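Local coordinates for Low molecular weight phosphotyrosine phosphatase family protein (Streptococcus pyogenes, PDB 5GOT), which probably removes phosphate from protein phosphotyrosine residues, as a protein tyrosine phosphatase of the low molecular weight family, at residues S15-F20 with E123-L128; P114-W117 with D121-E124. All blocks are in the same frame, centred on the assembly; numbering follows the deposited sequence.

In the fold
From the N terminus, strand 2-8 runs through a short loop of the CX5R type into helix 14-23, which carries residues 15-20. Interaction 1 joins this first helix to the start of helix 122-140 and so closes a span of 102 residues that includes the three remaining strands of the parallel sheet. Interaction 2 is nested inside that span: it follows strand 105-107 and closes a short connection of three residues, mostly the end of helix 116-119. It shares the closing helix of interaction 1, with Glu123 and Glu124 common to both. The two contacts touch through Met17 with Phe122 and Thr125 with Pro116, tying first helix, Asp-Pro loop and long helix 122-140 together.

Interaction 1 of 2, residues S15-F20 with E123-L128; sequences SPMAEF and EETYQL
With CG trans to the backbone nitrogen (chi1 -165°) and chi2 extended, the Met17 chain runs out from helix 14-23 toward Thr125 and Tyr126; a bend at chi3 (-66°) then turns the methyl CE aside onto Thr125. On the other helix, Thr125 sets CG2 anti to N and OG1 beside N (chi1 -55°), which offers the methyl to the methionine while the hydroxyl stays with its own helix and hydrogen-bonds Asp121 O. The two side chains cross obliquely. Met17 CE lies 3.6 Å from Thr125 CG2, and Met17 SD sits beside the same methyl at 3.7 Å.

The sulfur also reaches past the side chains to the helix backbone. Met17 SD is 3.6 Å from Tyr126 CA and 4.1 Å from Tyr126 CB, resting on the root of the tyrosine rather than on its ring. Met17 spans the gap between the two segments, whose nearest CA atoms, those of Met17 and Tyr126, are 7.4 Å apart. The contact is apolar and buried.

On the side of helix 122-140 turned from Met17, Gln127 NE2 donates to Glu123 OE2 one turn earlier at 2.6 Å; the donor comes from above the carboxylate plane. The same amide nitrogen also lies at the edge of the Tyr126 ring, in its plane. The other oxygen of Glu123, OE1, is hydrogen-bonded to Tyr58 OH.

Tyr126 stacks on Tyr58, just beyond helix 49-57, and that helix also packs Thr51 and Ile54 against Met17. Helix 14-23, which follows the CX5R phosphate-binding loop of this family, turns Ser15 and Ala18 to strand 2-8 and Glu19 to strand 31-37; in this alpha/beta fold it thus lies between the four-stranded parallel sheet and helix 122-140.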
ATOM      1  N   SER A  15       2.645  -2.527   3.577  1.00 17.44           N
ATOM      2  CA  SER A  15       1.744  -1.505   3.056  1.00 20.55           C
ATOM      3  C   SER A  15       2.322  -0.094   3.174  1.00 21.70           C
ATOM      4  O   SER A  15       2.129   0.702   2.243  1.00 21.68           O
ATOM      5  CB  SER A  15       0.358  -1.571   3.721  1.00 23.71           C
ATOM      6  OG  SER A  15       0.422  -1.514   5.134  1.00 21.34           O
ATOM      7  N   PRO A  16       3.037   0.281   4.258  1.00 21.80           N
ATOM      8  CA  PRO A  16       3.695   1.603   4.231  1.00 19.93           C
ATOM      9  C   PRO A  16       4.739   1.702   3.142  1.00 19.84           C
ATOM     10  O   PRO A  16       4.922   2.772   2.540  1.00 21.73           O
ATOM     11  CB  PRO A  16       4.329   1.735   5.627  1.00 22.84           C
ATOM     12  CG  PRO A  16       3.719   0.699   6.451  1.00 25.51           C
ATOM     13  CD  PRO A  16       3.299  -0.420   5.530  1.00 20.09           C
ATOM     14  N   MET A  17       5.452   0.611   2.872  1.00 19.90           N
ATOM     15  CA  MET A  17       6.429   0.668   1.794  1.00 22.09           C
ATOM     16  C   MET A  17       5.748   1.013   0.473  1.00 21.83           C
ATOM     17  O   MET A  17       6.234   1.865  -0.279  1.00 22.23           O
ATOM     18  CB  MET A  17       7.191  -0.651   1.678  1.00 20.20           C
ATOM     19  CG  MET A  17       8.463  -0.518   0.828  1.00 19.52           C
ATOM     20  SD  MET A  17       9.247  -2.090   0.492  1.00 23.16           S
ATOM     21  CE  MET A  17       9.744  -2.541   2.158  1.00 22.14           C
ATOM     22  N   ALA A  18       4.591   0.400   0.204  1.00 22.89           N
ATOM     23  CA  ALA A  18       3.874   0.683  -1.037  1.00 21.66           C
ATOM     24  C   ALA A  18       3.409   2.132  -1.077  1.00 20.71           C
ATOM     25  O   ALA A  18       3.547   2.802  -2.110  1.00 21.66           O
ATOM     26  CB  ALA A  18       2.685  -0.272  -1.197  1.00 21.29           C
ATOM     27  N   GLU A  19       2.886   2.640   0.050  1.00 22.12           N
ATOM     28  CA  GLU A  19       2.447   4.030   0.130  1.00 22.99           C
ATOM     29  C   GLU A  19       3.528   4.977  -0.363  1.00 24.63           C
ATOM     30  O   GLU A  19       3.317   5.759  -1.295  1.00 24.72           O
ATOM     31  CB  GLU A  19       2.050   4.391   1.569  1.00 21.44           C
ATOM     32  CG  GLU A  19       1.795   5.887   1.765  1.00 24.01           C
ATOM     33  CD  GLU A  19       1.318   6.266   3.169  1.00 25.55           C
ATOM     34  OE1 GLU A  19       1.074   5.377   4.013  1.00 24.95           O
ATOM     35  OE2 GLU A  19       1.190   7.479   3.427  1.00 26.20           O
ATOM     36  N   PHE A  20       4.722   4.882   0.228  1.00 25.24           N
ATOM     37  CA  PHE A  20       5.736   5.882  -0.070  1.00 25.71           C
ATOM     38  C   PHE A  20       6.462   5.596  -1.378  1.00 23.58           C
ATOM     39  O   PHE A  20       6.895   6.541  -2.045  1.00 25.94           O
ATOM     40  CB  PHE A  20       6.676   6.020   1.133  1.00 24.37           C
ATOM     41  CG  PHE A  20       5.966   6.549   2.349  1.00 27.03           C
ATOM     42  CD1 PHE A  20       5.494   7.856   2.365  1.00 27.74           C
ATOM     43  CD2 PHE A  20       5.690   5.729   3.433  1.00 24.48           C
ATOM     44  CE1 PHE A  20       4.784   8.350   3.468  1.00 28.36           C
ATOM     45  CE2 PHE A  20       5.003   6.215   4.549  1.00 28.65           C
ATOM     46  CZ  PHE A  20       4.545   7.530   4.564  1.00 28.47           C
ATOM     47  N   GLU A 123      14.791  -6.214   0.795  1.00 21.67           N
ATOM     48  CA  GLU A 123      15.214  -5.932  -0.573  1.00 24.67           C
ATOM     49  C   GLU A 123      14.276  -6.580  -1.584  1.00 22.55           C
ATOM     50  O   GLU A 123      13.823  -5.926  -2.529  1.00 24.18           O
ATOM     51  CB  GLU A 123      16.648  -6.417  -0.781  1.00 25.06           C
ATOM     52  CG  GLU A 123      17.094  -6.441  -2.234  1.00 28.25           C
ATOM     53  CD  GLU A 123      17.248  -5.060  -2.827  1.00 28.46           C
ATOM     54  OE1 GLU A 123      17.278  -4.080  -2.060  1.00 26.96           O
ATOM     55  OE2 GLU A 123      17.344  -4.955  -4.067  1.00 30.58           O
ATOM     56  N   GLU A 124      13.988  -7.875  -1.408  1.00 23.21           N
ATOM     57  CA  GLU A 124      12.987  -8.545  -2.237  1.00 26.26           C
ATOM     58  C   GLU A 124      11.656  -7.807  -2.185  1.00 27.78           C
ATOM     59  O   GLU A 124      11.004  -7.606  -3.217  1.00 24.73           O
ATOM     60  CB  GLU A 124      12.801 -10.000  -1.792  1.00 26.11           C
ATOM     61  CG  GLU A 124      11.695 -10.759  -2.579  1.00 32.08           C
ATOM     62  CD  GLU A 124      11.546 -12.238  -2.182  1.00 35.92           C
ATOM     63  OE1 GLU A 124      11.492 -12.558  -0.968  1.00 35.94           O
ATOM     64  OE2 GLU A 124      11.477 -13.091  -3.094  1.00 46.79           O
ATOM     65  N   THR A 125      11.241  -7.400  -0.979  1.00 24.34           N
ATOM     66  CA  THR A 125       9.994  -6.657  -0.814  1.00 21.99           C
ATOM     67  C   THR A 125      10.022  -5.374  -1.626  1.00 24.83           C
ATOM     68  O   THR A 125       9.065  -5.047  -2.342  1.00 25.69           O
ATOM     69  CB  THR A 125       9.754  -6.330   0.669  1.00 23.29           C
ATOM     70  OG1 THR A 125       9.792  -7.531   1.448  1.00 22.70           O
ATOM     71  CG2 THR A 125       8.400  -5.645   0.861  1.00 20.54           C
ATOM     72  N   TYR A 126      11.117  -4.625  -1.518  1.00 22.81           N
ATOM     73  CA  TYR A 126      11.202  -3.361  -2.231  1.00 23.34           C
ATOM     74  C   TYR A 126      11.087  -3.578  -3.732  1.00 23.17           C
ATOM     75  O   TYR A 126      10.320  -2.885  -4.408  1.00 27.78           O
ATOM     76  CB  TYR A 126      12.506  -2.639  -1.889  1.00 26.31           C
ATOM     77  CG  TYR A 126      12.724  -1.430  -2.761  1.00 25.84           C
ATOM     78  CD1 TYR A 126      12.037  -0.255  -2.526  1.00 24.90           C
ATOM     79  CD2 TYR A 126      13.596  -1.479  -3.843  1.00 29.67           C
ATOM     80  CE1 TYR A 126      12.208   0.845  -3.342  1.00 29.54           C
ATOM     81  CE2 TYR A 126      13.775  -0.375  -4.660  1.00 31.08           C
ATOM     82  CZ  TYR A 126      13.075   0.779  -4.401  1.00 28.13           C
ATOM     83  OH  TYR A 126      13.253   1.878  -5.202  1.00 35.11           O
ATOM     84  N   GLN A 127      11.840  -4.540  -4.273  1.00 24.31           N
ATOM     85  CA  GLN A 127      11.817  -4.754  -5.720  1.00 25.37           C
ATOM     86  C   GLN A 127      10.417  -5.120  -6.201  1.00 24.79           C
ATOM     87  O   GLN A 127       9.970  -4.645  -7.251  1.00 24.74           O
ATOM     88  CB  GLN A 127      12.818  -5.839  -6.126  1.00 26.41           C
ATOM     89  CG  GLN A 127      14.283  -5.548  -5.777  1.00 27.54           C
ATOM     90  CD  GLN A 127      14.815  -4.275  -6.432  1.00 34.12           C
ATOM     91  OE1 GLN A 127      14.298  -3.815  -7.456  1.00 33.30           O
ATOM     92  NE2 GLN A 127      15.858  -3.702  -5.842  1.00 36.63           N
ATOM     93  N   LEU A 128       9.704  -5.961  -5.446  1.00 22.06           N
ATOM     94  CA  LEU A 128       8.355  -6.355  -5.864  1.00 25.88           C
ATOM     95  C   LEU A 128       7.344  -5.234  -5.668  1.00 24.51           C
ATOM     96  O   LEU A 128       6.395  -5.106  -6.455  1.00 23.88           O
ATOM     97  CB  LEU A 128       7.925  -7.604  -5.102  1.00 22.54           C
ATOM     98  CG  LEU A 128       8.811  -8.779  -5.494  1.00 31.28           C
ATOM     99  CD1 LEU A 128       8.611  -9.960  -4.569  1.00 36.43           C
ATOM    100  CD2 LEU A 128       8.529  -9.159  -6.942  1.00 29.95           C
TER

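Interaction 2 of 2, residues P114-W117 with D121-E124; sequences PDPW and DFEE
Pro116 sits squarely on the Phe122 ring. Its CB stands 3.7 Å from the ring centroid and only 10° off the normal, a CH-pi contact over the middle of one face, while Pro116 CG leans toward one side of the ring, 3.7 Å from Phe122 CE2. The pyrrolidine and the benzyl group cross at about a right angle. Phe122 reaches this place by putting CG beside its backbone N and anti to its carbonyl carbon (chi1 -71°), which turns the ring back toward Pro116. The surroundings of the ring are mixed: it meets the ring of His48 with the two planes modestly inclined, and it touches Thr51 and Ile54 of helix 49-57.

Residues 114-117 belong to the Asp-Pro loop of the low molecular weight phosphatases, which lies near the phosphate-binding loop; in this family the aspartate of this loop acts as general acid, probably Asp115 here. Consistent with that location, Pro116 packs on Arg14, and Asp115 OD2 makes a long, weak ion pair with Arg14 NH2. In each segment an aspartate caps the helix that follows it. Asp115 OD1 accepts from Trp117 N at 3.1 Å, and Asp121 OD1 takes Glu124 N at 3.0 Å along an almost straight bond (177°). Both acceptors are met from well above their carboxylate planes.

Pro114 makes the second, more peripheral touch. Its CB and CG lie against the carboxylate of Glu124, with OE1 of Glu124 3.8 Å from Pro114 CB. Glu124 gets there with an extended chain, crossing the proline ring at about a right angle. Further along helix 122-140, Pro114 also packs on Leu128.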
ATOM      1  N   PRO A 114       5.937 -11.417  -0.874  1.00 28.91           N
ATOM      2  CA  PRO A 114       6.411 -12.166   0.296  1.00 27.18           C
ATOM      3  C   PRO A 114       6.453 -11.270   1.527  1.00 25.88           C
ATOM      4  O   PRO A 114       6.785 -10.087   1.448  1.00 25.36           O
ATOM      5  CB  PRO A 114       7.810 -12.633  -0.120  1.00 25.65           C
ATOM      6  CG  PRO A 114       7.764 -12.648  -1.621  1.00 31.68           C
ATOM      7  CD  PRO A 114       6.872 -11.504  -2.007  1.00 29.09           C
ATOM      8  N   ASP A 115       6.053 -11.833   2.648  1.00 24.13           N
ATOM      9  CA  ASP A 115       5.902 -11.125   3.905  1.00 22.84           C
ATOM     10  C   ASP A 115       7.259 -11.045   4.594  1.00 22.62           C
ATOM     11  O   ASP A 115       7.766 -12.063   5.089  1.00 25.00           O
ATOM     12  CB  ASP A 115       4.868 -11.843   4.774  1.00 22.66           C
ATOM     13  CG  ASP A 115       4.511 -11.067   6.022  1.00 24.63           C
ATOM     14  OD1 ASP A 115       5.118 -10.005   6.276  1.00 22.49           O
ATOM     15  OD2 ASP A 115       3.623 -11.534   6.762  1.00 27.56           O
ATOM     16  N   PRO A 116       7.885  -9.866   4.652  1.00 22.35           N
ATOM     17  CA  PRO A 116       9.212  -9.782   5.275  1.00 21.97           C
ATOM     18  C   PRO A 116       9.163  -9.862   6.788  1.00 23.65           C
ATOM     19  O   PRO A 116      10.226  -9.911   7.420  1.00 22.50           O
ATOM     20  CB  PRO A 116       9.722  -8.413   4.819  1.00 22.54           C
ATOM     21  CG  PRO A 116       8.466  -7.584   4.789  1.00 21.28           C
ATOM     22  CD  PRO A 116       7.375  -8.533   4.278  1.00 22.52           C
ATOM     23  N   TRP A 117       7.969  -9.860   7.384  1.00 22.70           N
ATOM     24  CA  TRP A 117       7.861 -10.279   8.775  1.00 28.42           C
ATOM     25  C   TRP A 117       8.375 -11.700   8.953  1.00 30.55           C
ATOM     26  O   TRP A 117       8.848 -12.059  10.040  1.00 27.92           O
ATOM     27  CB  TRP A 117       6.414 -10.166   9.268  1.00 28.56           C
ATOM     28  CG  TRP A 117       6.262 -10.481  10.750  1.00 27.12           C
ATOM     29  CD1 TRP A 117       5.911 -11.682  11.309  1.00 27.75           C
ATOM     30  CD2 TRP A 117       6.470  -9.580  11.838  1.00 28.87           C
ATOM     31  NE1 TRP A 117       5.889 -11.580  12.673  1.00 28.61           N
ATOM     32  CE2 TRP A 117       6.224 -10.298  13.028  1.00 33.09           C
ATOM     33  CE3 TRP A 117       6.834  -8.229  11.923  1.00 30.62           C
ATOM     34  CZ2 TRP A 117       6.327  -9.708  14.291  1.00 32.03           C
ATOM     35  CZ3 TRP A 117       6.935  -7.647  13.175  1.00 31.14           C
ATOM     36  CH2 TRP A 117       6.688  -8.389  14.342  1.00 33.04           C
ATOM     37  N   ASP A 121      13.520 -10.277   4.244  1.00 24.17           N
ATOM     38  CA  ASP A 121      14.218  -9.836   3.036  1.00 20.94           C
ATOM     39  C   ASP A 121      13.504  -8.598   2.493  1.00 21.42           C
ATOM     40  O   ASP A 121      12.678  -8.673   1.578  1.00 21.74           O
ATOM     41  CB  ASP A 121      14.265 -10.959   2.022  1.00 25.73           C
ATOM     42  CG  ASP A 121      15.131 -10.631   0.841  1.00 23.82           C
ATOM     43  OD1 ASP A 121      15.486  -9.447   0.662  1.00 22.98           O
ATOM     44  OD2 ASP A 121      15.461 -11.567   0.094  1.00 29.68           O
ATOM     45  N   PHE A 122      13.844  -7.437   3.052  1.00 23.04           N
ATOM     46  CA  PHE A 122      13.175  -6.208   2.637  1.00 23.55           C
ATOM     47  C   PHE A 122      13.650  -5.720   1.274  1.00 25.02           C
ATOM     48  O   PHE A 122      12.972  -4.892   0.658  1.00 23.81           O
ATOM     49  CB  PHE A 122      13.368  -5.121   3.691  1.00 23.93           C
ATOM     50  CG  PHE A 122      12.597  -5.382   4.949  1.00 25.25           C
ATOM     51  CD1 PHE A 122      13.096  -6.245   5.912  1.00 21.54           C
ATOM     52  CD2 PHE A 122      11.352  -4.798   5.149  1.00 22.20           C
ATOM     53  CE1 PHE A 122      12.375  -6.496   7.073  1.00 25.79           C
ATOM     54  CE2 PHE A 122      10.626  -5.050   6.303  1.00 23.16           C
ATOM     55  CZ  PHE A 122      11.137  -5.906   7.261  1.00 22.82           C
ATOM     56  N   GLU A 123      14.791  -6.214   0.795  1.00 21.67           N
ATOM     57  CA  GLU A 123      15.214  -5.932  -0.573  1.00 24.67           C
ATOM     58  C   GLU A 123      14.276  -6.580  -1.584  1.00 22.55           C
ATOM     59  O   GLU A 123      13.823  -5.926  -2.529  1.00 24.18           O
ATOM     60  CB  GLU A 123      16.648  -6.417  -0.781  1.00 25.06           C
ATOM     61  CG  GLU A 123      17.094  -6.441  -2.234  1.00 28.25           C
ATOM     62  CD  GLU A 123      17.248  -5.060  -2.827  1.00 28.46           C
ATOM     63  OE1 GLU A 123      17.278  -4.080  -2.060  1.00 26.96           O
ATOM     64  OE2 GLU A 123      17.344  -4.955  -4.067  1.00 30.58           O
ATOM     65  N   GLU A 124      13.988  -7.875  -1.408  1.00 23.21           N
ATOM     66  CA  GLU A 124      12.987  -8.545  -2.237  1.00 26.26           C
ATOM     67  C   GLU A 124      11.656  -7.807  -2.185  1.00 27.78           C
ATOM     68  O   GLU A 124      11.004  -7.606  -3.217  1.00 24.73           O
ATOM     69  CB  GLU A 124      12.801 -10.000  -1.792  1.00 26.11           C
ATOM     70  CG  GLU A 124      11.695 -10.759  -2.579  1.00 32.08           C
ATOM     71  CD  GLU A 124      11.546 -12.238  -2.182  1.00 35.92           C
ATOM     72  OE1 GLU A 124      11.492 -12.558  -0.968  1.00 35.94           O
ATOM     73  OE2 GLU A 124      11.477 -13.091  -3.094  1.00 46.79           O
TER